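Local atomic coordinates of inositol-1-monophosphatase SuhB (Mycobacterium tuberculosis, PDB entry 2Q74), a protein that probably catalyses the magnesium-dependent hydrolysis of inositol 1-phosphate to free myo-inositol and phosphate, the last step of myo-inositol synthesis from glucose 6-phosphate. Residues E16-E21 and D69-L74; D62-L67 and W101-I106; D170-A175 and P269-E274; M174-T179 and G221-Y226. One frame throughout, in Å; residues are numbered along the deposited sequence.

Overall arrangement
Interactions 1 and 2 both use helix 55-74. The first packs it against helix 8-33, partly at the surface, through a salt bridge beside a leucine cluster. The second packs it against strand 100-104 and the corner after it, buried and held by aliphatic, proline and glutamate contacts next to the probable metal site. They touch where L71 lies on W101 and L103. Interactions 3 and 4 lie on the opposite side of the chain's centre and share M174 and A175. Interaction 3 is a partly exposed loop against a helix start, whereas interaction 4 is a buried parallel strand pairing dominated by backbone hydrogen bonds. The centres of interactions 1 and 3 are about 38 Å apart.

Interaction 1 of 4, residues E16-E21 and D69-L74; sequences ENLAAE and DRLAQL
E21 and R70 form the polar half of this helix-helix contact. The guanidinium takes the carboxylate side-on: NE of R70 reaches OE1 of E21 at 2.9 Å, on that oxygen's syn lone pair, and NH2 of R70 reaches OE2 of E21 at 3.0 Å. A weak third bond runs from R70 NE to E21 OE2. The two planar groups are twisted 33° apart, and the R70 chain bends at chi2 and chi3, bringing NE back toward helix 8-33. On its far side, NH1 of R70 gives a hydrogen bond to OE1 of Q73 (2.9 Å), so the guanidinium is held by both helices.

The apolar half is built round L18. Its CD1 lies 3.6 Å from CG of L71, while its CD2 rests on CB of R70 (3.7 Å) and, more loosely, on CD1 of L74 (4.1 Å).

The axes of the two segments run nearly antiparallel, at 153°, and come no closer than 11.4 Å, so side chains alone bridge the gap. Both helices lie against the large mixed sheet: A19 touches A135 and A137 of strand 130-138, and L71 covers W101 and L103 of strand 100-104.

Interaction 2 of 4, residues D62-L67 and W101-I106; sequences DTERLL and WVLDPI
T63, E64 and L67, one side of helix 55-74, close over P105 and L103. P105 is central. Its CB meets CG2 of T63 at 3.5 Å, and its CG faces OE1 of E64 at 3.5 Å. CG2 of T63 is the branch anti to the backbone N and is the one turned to the proline; OG1 goes the other way and bonds to the carbonyl of V59, one turn back. That bond, with the packing of CG2, helps fix the rotation of the threonine.

E64 leaves the helix with CG anti to the backbone N (chi1 180°) and then folds at chi2 (83°). The bend carries the carboxylate across P105, and OE1 also comes within 3.8 Å of CD2 of L103. OE2 has a long, weak ion pair with R68.

L103 has CG between the backbone N and the carbonyl carbon (chi1 59°). Here its CG lies 4.3 Å from CD1 of L67, and that same methyl grazes CG of P105 at 4.5 Å.

At P105 the chain turns a corner, and N of I106 bonds back to OD1 of D104 at 3.2 Å, an Asx turn. The side chain of D104 starts away from the helix, and its carboxylate lies close to those of E83 and D235, a cluster of like charges consistent with a magnesium site. The sequence D104-P105-I106-D107-G108-T109 is the signature of the inositol monophosphatase superfamily. D104, D107, E83 and I106, the last presumably through its backbone carbonyl, probably bind magnesium, as in relatives, with the helix backing the P105 side of the site.

Interaction 3 of 4, residues D170-A175 and P269-E274; sequences DELSMA and PGIADE
I271 and L172 join two chain turns at the edge of the sandwich: a short 3-10 segment, 172-174, just ahead of strand 176-181, and the start of helix 272-280, where I271 takes the N-cap position. The 3-10 turn is closed by a bond from M174 N to E171 O at 2.7 Å.

The close-packed part is I271 against apolar side chains and loop backbone. The I271 side chain wedges into the bend of the loop, with CG1 4.0 Å from CB of L172 and CD1 3.8 Å from CB of A175. It also lies against the backbone of E171. The L172 side chain crosses that of I271 at about a right angle. It starts toward the helix, with CG anti to the backbone N (chi1 -172°); its CD2 lies 3.8 Å from CG of E274. V169 and V202 add to this buried patch, against I271 and L172 respectively.

The other side is open to solvent: the exposed side chains of D170 and E171 start away from the helix, and G270 offers only backbone. The carbonyl oxygens of D170 and G270 face each other there as an unbonded pair of acceptors.

E274 spans the two regions. Its extended chain runs over L172, and at its tip OE1 accepts a weak but fairly straight hydrogen bond from the backbone N of L172, 3.2 Å long with an angle of 163° at the hydrogen.

Interaction 4 of 4, residues M174-T179 and G221-Y226; sequences MALLGT and GRLDAY
D224 reaches across to A175 and L176 just where strand 176-181 begins. Its CB packs 3.8 Å from CB of A175 and near the backbone N of L176. CG stands beside the backbone N of D224 (chi1 -70°), again near N of L176 and, a little farther, CA of A175. At the tip, OD2 accepts from the backbone N of L176 at 2.8 Å, on its anti lone pair, and also bonds to the hydroxyl of Y114 of the second subunit; OD1 is held by the hydroxyl of T167. The carboxylate is therefore held by three partners, and one of its bonds crosses the dimer interface.

O of L176 accepts from N of D224 (2.9 Å) and from N of A225 (3.2 Å), and the strands then pair in parallel, with N of G178 giving a nearly straight bond to O of A225 (2.9 Å, 173°).

On one face of the sheet CD1 of L177 meets CB of A225 at 3.6 Å. On the other face, that of Y226, L223 sends CD1 over CA of G178 (4.0 Å), while its CD2 meets CG of L176 (3.9 Å). L223 also lies beside R206, probably a substrate-binding residue. The ring of Y226 passes O of G178 obliquely, and its OH bonds to E228.

In the five-stranded sheet, strand 176-181 lies between 204-206 and 225-231, with helix 211-220 on the Y226 side and helix 188-198 on L177 and T179, the alpha/beta layering of this alpha-beta-alpha-beta-alpha sandwich; G115 and I116 of the second subunit pack on R222 and L223.

Interaction 1 of 4, residues E16-E21 and D69-L74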
# COMPACT_ATOMS: atom_id res chain seq x y z
N GLU A 16 23.57 5.81 -0.27
CA GLU A 16 22.96 4.87 -1.23
C GLU A 16 23.47 3.46 -0.98
O GLU A 16 22.72 2.48 -0.95
CB GLU A 16 23.28 5.28 -2.67
CG GLU A 16 22.54 6.55 -3.13
CD GLU A 16 23.14 7.17 -4.41
OE1 GLU A 16 24.32 6.90 -4.74
OE2 GLU A 16 22.41 7.96 -5.07
N ASN A 17 24.78 3.37 -0.78
CA ASN A 17 25.43 2.09 -0.58
C ASN A 17 25.00 1.43 0.71
O ASN A 17 24.68 0.25 0.73
CB ASN A 17 26.93 2.28 -0.62
CG ASN A 17 27.44 2.62 -2.00
OD1 ASN A 17 26.84 2.28 -3.00
ND2 ASN A 17 28.55 3.31 -2.05
N LEU A 18 24.97 2.19 1.79
CA LEU A 18 24.56 1.66 3.07
C LEU A 18 23.10 1.23 3.07
O LEU A 18 22.76 0.16 3.61
CB LEU A 18 24.80 2.66 4.19
CG LEU A 18 26.24 2.91 4.59
CD1 LEU A 18 26.26 3.64 5.89
CD2 LEU A 18 27.01 1.63 4.71
N ALA A 19 22.24 2.04 2.47
CA ALA A 19 20.83 1.72 2.34
C ALA A 19 20.64 0.39 1.60
O ALA A 19 19.91 -0.51 2.08
CB ALA A 19 20.10 2.85 1.62
N ALA A 20 21.32 0.25 0.46
CA ALA A 20 21.20 -0.96 -0.37
C ALA A 20 21.71 -2.19 0.37
O ALA A 20 21.06 -3.25 0.36
CB ALA A 20 21.96 -0.81 -1.68
N GLU A 21 22.87 -2.05 1.01
CA GLU A 21 23.43 -3.10 1.86
C GLU A 21 22.45 -3.55 2.92
O GLU A 21 22.15 -4.72 3.04
CB GLU A 21 24.67 -2.59 2.57
CG GLU A 21 25.96 -2.72 1.83
CD GLU A 21 27.10 -2.27 2.70
OE1 GLU A 21 27.28 -2.84 3.80
OE2 GLU A 21 27.80 -1.31 2.30
N ASP A 69 28.48 -0.20 12.38
CA ASP A 69 29.79 -0.74 12.07
C ASP A 69 30.29 -0.21 10.74
O ASP A 69 31.39 0.29 10.65
CB ASP A 69 29.76 -2.28 12.03
CG ASP A 69 29.45 -2.89 13.40
OD1 ASP A 69 29.68 -2.22 14.43
OD2 ASP A 69 28.98 -4.05 13.46
N ARG A 70 29.45 -0.28 9.72
CA ARG A 70 29.85 0.17 8.39
C ARG A 70 30.17 1.66 8.38
O ARG A 70 31.05 2.12 7.64
CB ARG A 70 28.76 -0.16 7.37
CG ARG A 70 28.61 -1.66 7.09
CD ARG A 70 29.74 -2.19 6.25
NE ARG A 70 29.72 -1.61 4.91
CZ ARG A 70 30.79 -1.20 4.24
NH1 ARG A 70 31.99 -1.26 4.77
NH2 ARG A 70 30.64 -0.71 3.02
N LEU A 71 29.47 2.42 9.20
CA LEU A 71 29.72 3.84 9.32
C LEU A 71 31.00 4.12 10.08
O LEU A 71 31.69 5.09 9.79
CB LEU A 71 28.53 4.54 9.98
CG LEU A 71 27.39 4.93 9.03
CD1 LEU A 71 26.14 5.29 9.80
CD2 LEU A 71 27.80 6.07 8.10
N ALA A 72 31.34 3.24 11.02
CA ALA A 72 32.62 3.32 11.73
C ALA A 72 33.81 3.19 10.77
O ALA A 72 34.82 3.87 10.95
CB ALA A 72 32.70 2.25 12.80
N GLN A 73 33.67 2.35 9.75
CA GLN A 73 34.74 2.09 8.79
C GLN A 73 34.73 3.08 7.63
O GLN A 73 35.79 3.48 7.15
CB GLN A 73 34.73 0.63 8.30
CG GLN A 73 33.51 -0.14 8.73
CD GLN A 73 33.50 -1.59 8.35
OE1 GLN A 73 33.49 -1.93 7.19
NE2 GLN A 73 33.44 -2.45 9.34
N LEU A 74 33.56 3.49 7.18
CA LEU A 74 33.47 4.41 6.04
C LEU A 74 33.51 5.88 6.45
O LEU A 74 34.07 6.72 5.75
CB LEU A 74 32.21 4.13 5.22
CG LEU A 74 32.18 2.78 4.50
CD1 LEU A 74 30.90 2.62 3.71
CD2 LEU A 74 33.40 2.60 3.60

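Interaction 2 of 4, residues D62-L67 and W101-I106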
# COMPACT_ATOMS: atom_id res chain seq x y z
N ASP A 62 19.79 -5.80 14.76
CA ASP A 62 20.86 -6.38 13.97
C ASP A 62 21.28 -5.43 12.87
O ASP A 62 22.47 -5.19 12.66
CB ASP A 62 20.40 -7.71 13.37
CG ASP A 62 20.24 -8.83 14.42
OD1 ASP A 62 20.89 -8.78 15.49
OD2 ASP A 62 19.47 -9.77 14.16
N THR A 63 20.28 -4.86 12.18
CA THR A 63 20.51 -3.97 11.05
C THR A 63 21.08 -2.63 11.49
O THR A 63 21.88 -2.01 10.80
CB THR A 63 19.20 -3.72 10.28
OG1 THR A 63 18.63 -4.96 9.87
CG2 THR A 63 19.43 -2.86 9.06
N GLU A 64 20.65 -2.18 12.66
CA GLU A 64 21.23 -0.99 13.30
C GLU A 64 22.73 -1.21 13.56
O GLU A 64 23.54 -0.30 13.32
CB GLU A 64 20.50 -0.71 14.62
CG GLU A 64 21.00 0.49 15.41
CD GLU A 64 20.41 1.80 14.95
OE1 GLU A 64 20.28 1.96 13.71
OE2 GLU A 64 20.09 2.65 15.81
N ARG A 65 23.08 -2.40 14.04
CA ARG A 65 24.47 -2.77 14.26
C ARG A 65 25.27 -2.75 12.95
O ARG A 65 26.36 -2.19 12.90
CB ARG A 65 24.57 -4.14 14.95
CG ARG A 65 25.88 -4.31 15.71
CD ARG A 65 26.02 -5.65 16.40
NE ARG A 65 25.01 -5.85 17.45
CZ ARG A 65 23.96 -6.67 17.36
NH1 ARG A 65 23.73 -7.39 16.27
NH2 ARG A 65 23.12 -6.77 18.39
N LEU A 66 24.72 -3.35 11.90
CA LEU A 66 25.36 -3.36 10.59
C LEU A 66 25.70 -1.96 10.15
O LEU A 66 26.81 -1.68 9.71
CB LEU A 66 24.44 -4.02 9.55
CG LEU A 66 24.93 -4.23 8.11
CD1 LEU A 66 24.06 -5.26 7.40
CD2 LEU A 66 24.97 -2.96 7.31
N LEU A 67 24.73 -1.07 10.27
CA LEU A 67 24.88 0.31 9.82
C LEU A 67 25.90 1.10 10.65
O LEU A 67 26.66 1.91 10.10
CB LEU A 67 23.54 1.02 9.86
CG LEU A 67 22.56 0.63 8.76
CD1 LEU A 67 21.18 1.16 9.09
CD2 LEU A 67 23.02 1.16 7.41
N TRP A 101 24.71 11.02 11.03
CA TRP A 101 23.91 10.06 10.29
C TRP A 101 22.67 9.72 11.08
O TRP A 101 22.76 9.21 12.20
CB TRP A 101 24.74 8.83 9.95
CG TRP A 101 25.87 9.21 9.09
CD1 TRP A 101 27.08 9.63 9.51
CD2 TRP A 101 25.88 9.27 7.66
NE1 TRP A 101 27.87 9.93 8.43
CE2 TRP A 101 27.15 9.73 7.28
CE3 TRP A 101 24.93 8.98 6.66
CZ2 TRP A 101 27.52 9.91 5.94
CZ3 TRP A 101 25.29 9.16 5.33
CH2 TRP A 101 26.58 9.62 4.98
N VAL A 102 21.52 10.05 10.52
CA VAL A 102 20.23 9.80 11.15
C VAL A 102 19.61 8.60 10.47
O VAL A 102 19.42 8.61 9.25
CB VAL A 102 19.27 10.99 10.98
CG1 VAL A 102 17.99 10.78 11.77
CG2 VAL A 102 19.95 12.30 11.39
N LEU A 103 19.29 7.56 11.23
CA LEU A 103 18.82 6.37 10.56
C LEU A 103 17.70 5.56 11.21
O LEU A 103 17.46 5.65 12.41
CB LEU A 103 20.01 5.51 10.13
CG LEU A 103 21.04 4.93 11.08
CD1 LEU A 103 22.43 5.21 10.50
CD2 LEU A 103 20.95 5.50 12.44
N ASP A 104 16.98 4.83 10.35
CA ASP A 104 15.99 3.85 10.76
C ASP A 104 16.17 2.59 9.90
O ASP A 104 15.91 2.61 8.69
CB ASP A 104 14.56 4.37 10.62
CG ASP A 104 13.54 3.47 11.33
OD1 ASP A 104 13.93 2.38 11.79
OD2 ASP A 104 12.35 3.83 11.43
N PRO A 105 16.61 1.50 10.53
CA PRO A 105 16.77 0.22 9.83
C PRO A 105 15.48 -0.36 9.25
O PRO A 105 15.51 -1.01 8.20
CB PRO A 105 17.31 -0.70 10.91
CG PRO A 105 17.87 0.21 11.95
CD PRO A 105 16.98 1.39 11.94
N ILE A 106 14.36 -0.18 9.94
CA ILE A 106 13.08 -0.65 9.46
C ILE A 106 11.98 0.35 9.80
O ILE A 106 11.48 0.38 10.93
CB ILE A 106 12.69 -2.03 10.06
CG1 ILE A 106 13.79 -3.08 9.83
CG2 ILE A 106 11.34 -2.49 9.46
CD1 ILE A 106 13.59 -4.34 10.63

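Interaction 3 of 4, residues D170-A175 and P269-E274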
# COMPACT_ATOMS: atom_id res chain seq x y z
N ASP A 170 -2.88 20.75 -10.09
CA ASP A 170 -3.29 22.13 -9.71
C ASP A 170 -4.44 22.12 -8.71
O ASP A 170 -4.44 22.89 -7.76
CB ASP A 170 -3.75 22.93 -10.92
CG ASP A 170 -2.67 23.08 -11.94
OD1 ASP A 170 -1.49 23.00 -11.54
OD2 ASP A 170 -3.01 23.27 -13.13
N GLU A 171 -5.44 21.28 -8.96
CA GLU A 171 -6.61 21.24 -8.12
C GLU A 171 -6.44 20.18 -7.05
O GLU A 171 -6.28 19.00 -7.34
CB GLU A 171 -7.87 20.96 -8.95
CG GLU A 171 -8.24 22.07 -9.94
CD GLU A 171 -8.15 21.62 -11.40
OE1 GLU A 171 -7.03 21.39 -11.91
OE2 GLU A 171 -9.22 21.49 -12.04
N LEU A 172 -6.50 20.63 -5.80
CA LEU A 172 -6.45 19.73 -4.65
C LEU A 172 -7.49 18.63 -4.70
O LEU A 172 -7.29 17.61 -4.11
CB LEU A 172 -6.61 20.52 -3.34
CG LEU A 172 -6.38 19.77 -2.01
CD1 LEU A 172 -4.94 19.24 -1.89
CD2 LEU A 172 -6.76 20.69 -0.83
N SER A 173 -8.59 18.83 -5.42
CA SER A 173 -9.62 17.78 -5.61
C SER A 173 -9.17 16.72 -6.59
O SER A 173 -9.85 15.72 -6.78
CB SER A 173 -10.91 18.38 -6.16
OG SER A 173 -10.70 18.89 -7.46
N MET A 174 -8.02 16.96 -7.21
CA MET A 174 -7.42 16.03 -8.15
C MET A 174 -6.20 15.33 -7.55
O MET A 174 -5.54 14.53 -8.22
CB MET A 174 -7.00 16.81 -9.40
CG MET A 174 -8.17 17.28 -10.23
SD MET A 174 -8.83 15.93 -11.24
CE MET A 174 -10.06 15.11 -10.18
N ALA A 175 -5.89 15.63 -6.29
CA ALA A 175 -4.67 15.17 -5.67
C ALA A 175 -4.89 13.84 -4.92
O ALA A 175 -5.91 13.66 -4.25
CB ALA A 175 -4.14 16.23 -4.74
N PRO A 269 4.01 21.23 -5.93
CA PRO A 269 4.01 22.69 -5.70
C PRO A 269 2.71 23.38 -6.10
O PRO A 269 2.29 24.36 -5.45
CB PRO A 269 5.16 23.17 -6.58
CG PRO A 269 5.31 22.10 -7.61
CD PRO A 269 5.05 20.84 -6.89
N GLY A 270 2.09 22.88 -7.17
CA GLY A 270 0.86 23.47 -7.68
C GLY A 270 -0.30 23.35 -6.73
O GLY A 270 -1.34 23.98 -6.94
N ILE A 271 -0.12 22.58 -5.66
CA ILE A 271 -1.22 22.22 -4.77
C ILE A 271 -0.91 22.40 -3.28
O ILE A 271 -1.76 22.21 -2.43
CB ILE A 271 -1.65 20.77 -5.11
CG1 ILE A 271 -3.16 20.73 -5.34
CG2 ILE A 271 -1.13 19.72 -4.08
CD1 ILE A 271 -3.54 19.65 -6.34
N ALA A 272 0.31 22.83 -2.98
CA ALA A 272 0.78 22.96 -1.61
C ALA A 272 -0.00 23.98 -0.80
O ALA A 272 -0.47 23.64 0.29
CB ALA A 272 2.25 23.31 -1.60
N ASP A 273 -0.15 25.21 -1.31
CA ASP A 273 -0.89 26.25 -0.61
C ASP A 273 -2.30 25.81 -0.34
O ASP A 273 -2.76 25.86 0.80
CB ASP A 273 -0.94 27.54 -1.44
CG ASP A 273 0.43 28.13 -1.68
OD1 ASP A 273 1.34 27.85 -0.88
OD2 ASP A 273 0.59 28.88 -2.68
N GLU A 274 -3.00 25.36 -1.38
CA GLU A 274 -4.37 24.94 -1.23
C GLU A 274 -4.52 23.84 -0.15
O GLU A 274 -5.51 23.81 0.56
CB GLU A 274 -4.94 24.49 -2.57
CG GLU A 274 -6.42 24.08 -2.50
CD GLU A 274 -7.03 23.79 -3.87
OE1 GLU A 274 -6.26 23.72 -4.86
OE2 GLU A 274 -8.28 23.61 -3.96

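Interaction 4 of 4, residues M174-T179 and G221-Y226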
# COMPACT_ATOMS: atom_id res chain seq x y z
N MET A 174 -8.02 16.96 -7.21
CA MET A 174 -7.42 16.03 -8.15
C MET A 174 -6.20 15.33 -7.55
O MET A 174 -5.54 14.53 -8.22
CB MET A 174 -7.00 16.81 -9.40
CG MET A 174 -8.17 17.28 -10.23
SD MET A 174 -8.83 15.93 -11.24
CE MET A 174 -10.06 15.11 -10.18
N ALA A 175 -5.89 15.63 -6.29
CA ALA A 175 -4.67 15.17 -5.67
C ALA A 175 -4.89 13.84 -4.92
O ALA A 175 -5.91 13.66 -4.25
CB ALA A 175 -4.14 16.23 -4.74
N LEU A 176 -3.94 12.92 -5.06
CA LEU A 176 -3.93 11.69 -4.28
C LEU A 176 -3.05 11.90 -3.05
O LEU A 176 -1.83 12.13 -3.16
CB LEU A 176 -3.42 10.54 -5.13
CG LEU A 176 -3.39 9.15 -4.56
CD1 LEU A 176 -4.79 8.69 -4.24
CD2 LEU A 176 -2.73 8.27 -5.61
N LEU A 177 -3.67 11.80 -1.87
CA LEU A 177 -3.01 12.15 -0.64
C LEU A 177 -2.70 10.89 0.18
O LEU A 177 -3.58 10.07 0.42
CB LEU A 177 -3.91 13.06 0.17
CG LEU A 177 -3.40 13.50 1.53
CD1 LEU A 177 -2.28 14.54 1.40
CD2 LEU A 177 -4.56 14.05 2.31
N GLY A 178 -1.46 10.79 0.65
CA GLY A 178 -1.08 9.76 1.59
C GLY A 178 -1.07 10.29 3.01
O GLY A 178 -0.73 11.44 3.27
N THR A 179 -1.45 9.45 3.95
CA THR A 179 -1.34 9.82 5.37
C THR A 179 -0.93 8.67 6.22
O THR A 179 -0.91 7.53 5.79
CB THR A 179 -2.66 10.38 5.93
OG1 THR A 179 -3.74 9.52 5.57
CG2 THR A 179 -2.90 11.73 5.37
N GLY A 221 6.10 10.77 -7.90
CA GLY A 221 4.82 11.09 -8.54
C GLY A 221 3.77 10.02 -8.31
O GLY A 221 2.75 10.02 -8.98
N ARG A 222 3.99 9.12 -7.36
CA ARG A 222 2.99 8.10 -7.05
C ARG A 222 1.93 8.59 -6.05
O ARG A 222 0.88 7.98 -5.93
CB ARG A 222 3.68 6.86 -6.51
CG ARG A 222 4.72 6.36 -7.46
CD ARG A 222 5.15 4.96 -7.13
NE ARG A 222 6.40 4.64 -7.81
CZ ARG A 222 6.95 3.43 -7.85
NH1 ARG A 222 6.37 2.39 -7.24
NH2 ARG A 222 8.10 3.26 -8.50
N LEU A 223 2.24 9.66 -5.34
CA LEU A 223 1.27 10.43 -4.58
C LEU A 223 1.46 11.88 -4.99
O LEU A 223 2.57 12.26 -5.35
CB LEU A 223 1.52 10.31 -3.08
CG LEU A 223 1.35 8.93 -2.44
CD1 LEU A 223 1.83 9.08 -1.00
CD2 LEU A 223 -0.09 8.39 -2.53
N ASP A 224 0.40 12.68 -4.90
CA ASP A 224 0.48 14.11 -5.15
C ASP A 224 0.86 14.87 -3.89
O ASP A 224 1.40 15.97 -3.97
CB ASP A 224 -0.86 14.63 -5.66
CG ASP A 224 -1.18 14.16 -7.07
OD1 ASP A 224 -0.34 14.24 -7.99
OD2 ASP A 224 -2.31 13.69 -7.25
N ALA A 225 0.55 14.29 -2.73
CA ALA A 225 0.93 14.87 -1.44
C ALA A 225 0.94 13.88 -0.33
O ALA A 225 0.39 12.75 -0.42
CB ALA A 225 -0.01 15.98 -1.06
N TYR A 226 1.54 14.32 0.77
CA TYR A 226 1.61 13.48 1.96
C TYR A 226 1.51 14.34 3.19
O TYR A 226 2.13 15.38 3.26
CB TYR A 226 2.92 12.70 1.96
CG TYR A 226 3.29 12.09 3.28
CD1 TYR A 226 2.50 11.07 3.84
CD2 TYR A 226 4.43 12.50 3.96
CE1 TYR A 226 2.85 10.47 5.08
CE2 TYR A 226 4.79 11.93 5.19
CZ TYR A 226 3.99 10.89 5.74
OH TYR A 226 4.35 10.34 6.93